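Local coordinates for protein xylan esterase 1 (PDB 3FCY) that probably hydrolyses carboxylic esters, removing acetyl groups from xylan as a carbohydrate esterase of family CE7 with an alpha/beta-hydrolase fold, at residues Met292-Met297 with Ser304-Ala309. Numbering follows the deposited sequence.
Sequences MCVGLM and STVFAA
The ring of Phe307 meets Val294 obliquely, neither squarely on a face nor at an edge: its CE1 touches Val294 CG1 at 3.8 Å, the two side chains crossing at about a right angle. Leu34 and Leu37 of helix 34-37 also pack on this ring, so it lies in contact with both that helix and the strand. Phenylalanine suits the place because its CB bond does not aim at the strand, yet the ring is long enough to reach it.

Val306 sits where helix and strand come nearest, its CA 6.9 Å from that of Val294. Its CG1, anti to the backbone N (chi1 173°), serves two partners, lying 3.9 Å from Val294 CB and 3.7 Å from Met292 CE. Val294 spreads its branches in turn, CG1 going to the ring and CG2 to Val306, with 4.0 Å between Val294 CG2 and Val306 CB. Compact branched residues fit here, where the backbones are close. Met292, two residues earlier on the same side of the strand, needs more length: its chain runs extended and then bends at the sulfur (chi3 56°), bringing CE back over Val306, 3.8 Å from Val306 O. Cys293 between them points away from the helix.

Strand segment 292-295 and helix segment 304-309 run nearly antiparallel, at 162° with their axes 9.0 Å apart at closest approach. They belong to the beta-alpha-beta unit of strand 289-295, helix 303-310 and strand 317-322, whose Ile319 touches both Met292 and Val294. Asp298 and His327, predicted members of the charge-relay system, lie near this packing. No hydrogen bond or salt bridge joins the two segments, so their association rests on buried apolar contacts and shape, while backbone hydrogen bonds to strand 317-322 hold Met292 and Val294 in the sheet.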
loop_
_atom_site.group_PDB
_atom_site.type_symbol
_atom_site.label_atom_id
_atom_site.label_comp_id
_atom_site.label_asym_id
_atom_site.label_seq_id
_atom_site.Cartn_x
_atom_site.Cartn_y
_atom_site.Cartn_z
ATOM N N MET A 292 23.078 16.752 17.793
ATOM C CA MET A 292 22.397 15.885 16.841
ATOM C C MET A 292 21.000 15.529 17.329
ATOM O O MET A 292 20.659 15.764 18.489
ATOM C CB MET A 292 23.207 14.598 16.635
ATOM C CG MET A 292 24.562 14.797 15.961
ATOM S SD MET A 292 25.520 13.253 15.822
ATOM C CE MET A 292 24.364 12.229 14.952
ATOM N N CYS A 293 20.185 14.979 16.434
ATOM C CA CYS A 293 18.846 14.547 16.805
ATOM C C CYS A 293 18.581 13.239 16.075
ATOM O O CYS A 293 19.119 13.003 14.991
ATOM C CB CYS A 293 17.788 15.603 16.453
ATOM S SG CYS A 293 17.534 15.940 14.708
ATOM N N VAL A 294 17.774 12.377 16.684
ATOM C CA VAL A 294 17.470 11.085 16.094
ATOM C C VAL A 294 16.030 10.670 16.382
ATOM O O VAL A 294 15.546 10.795 17.508
ATOM C CB VAL A 294 18.446 10.003 16.634
ATOM C CG1 VAL A 294 18.376 9.956 18.155
ATOM C CG2 VAL A 294 18.118 8.639 16.038
ATOM N N GLY A 295 15.347 10.191 15.348
ATOM C CA GLY A 295 13.976 9.743 15.506
ATOM C C GLY A 295 14.012 8.236 15.651
ATOM O O GLY A 295 14.561 7.551 14.790
ATOM N N LEU A 296 13.433 7.710 16.725
ATOM C CA LEU A 296 13.460 6.270 16.949
ATOM C C LEU A 296 12.554 5.460 16.019
ATOM O O LEU A 296 12.587 4.231 16.028
ATOM C CB LEU A 296 13.137 5.958 18.414
ATOM C CG LEU A 296 14.112 6.528 19.454
ATOM C CD1 LEU A 296 13.806 5.908 20.813
ATOM C CD2 LEU A 296 15.555 6.236 19.059
ATOM N N MET A 297 11.754 6.147 15.211
ATOM C CA MET A 297 10.874 5.478 14.261
ATOM C C MET A 297 11.453 5.612 12.850
ATOM O O MET A 297 10.834 5.198 11.871
ATOM C CB MET A 297 9.474 6.104 14.291
ATOM C CG MET A 297 8.735 5.955 15.619
ATOM S SD MET A 297 8.581 4.234 16.137
ATOM C CE MET A 297 7.194 3.704 15.108
ATOM N N SER A 304 20.399 3.189 15.026
ATOM C CA SER A 304 21.712 2.623 15.328
ATOM C C SER A 304 22.832 3.230 14.479
ATOM O O SER A 304 23.948 3.422 14.965
ATOM C CB SER A 304 21.688 1.096 15.163
ATOM O OG SER A 304 21.289 0.708 13.859
ATOM N N THR A 305 22.546 3.538 13.217
ATOM C CA THR A 305 23.573 4.130 12.360
ATOM C C THR A 305 23.837 5.574 12.786
ATOM O O THR A 305 24.941 6.089 12.619
ATOM C CB THR A 305 23.161 4.115 10.869
ATOM O OG1 THR A 305 21.999 4.932 10.679
ATOM C CG2 THR A 305 22.862 2.695 10.421
ATOM N N VAL A 306 22.816 6.226 13.333
ATOM C CA VAL A 306 22.961 7.604 13.792
ATOM C C VAL A 306 23.792 7.620 15.079
ATOM O O VAL A 306 24.687 8.451 15.230
ATOM C CB VAL A 306 21.578 8.253 14.043
ATOM C CG1 VAL A 306 21.741 9.638 14.675
ATOM C CG2 VAL A 306 20.823 8.368 12.721
ATOM N N PHE A 307 23.509 6.698 15.996
ATOM C CA PHE A 307 24.269 6.645 17.239
ATOM C C PHE A 307 25.708 6.221 16.997
ATOM O O PHE A 307 26.602 6.598 17.750
ATOM C CB PHE A 307 23.612 5.715 18.260
ATOM C CG PHE A 307 22.648 6.416 19.174
ATOM C CD1 PHE A 307 21.295 6.474 18.873
ATOM C CD2 PHE A 307 23.107 7.067 20.314
ATOM C CE1 PHE A 307 20.409 7.170 19.694
ATOM C CE2 PHE A 307 22.228 7.769 21.142
ATOM C CZ PHE A 307 20.878 7.819 20.829
ATOM N N ALA A 308 25.937 5.445 15.943
ATOM C CA ALA A 308 27.290 5.009 15.618
ATOM C C ALA A 308 28.145 6.236 15.300
ATOM O O ALA A 308 29.293 6.336 15.731
ATOM C CB ALA A 308 27.267 4.060 14.422
ATOM N N ALA A 309 27.583 7.174 14.544
ATOM C CA ALA A 309 28.313 8.384 14.193
ATOM C C ALA A 309 28.494 9.219 15.454
ATOM O O ALA A 309 29.584 9.699 15.738
ATOM C CB ALA A 309 27.549 9.182 13.145
#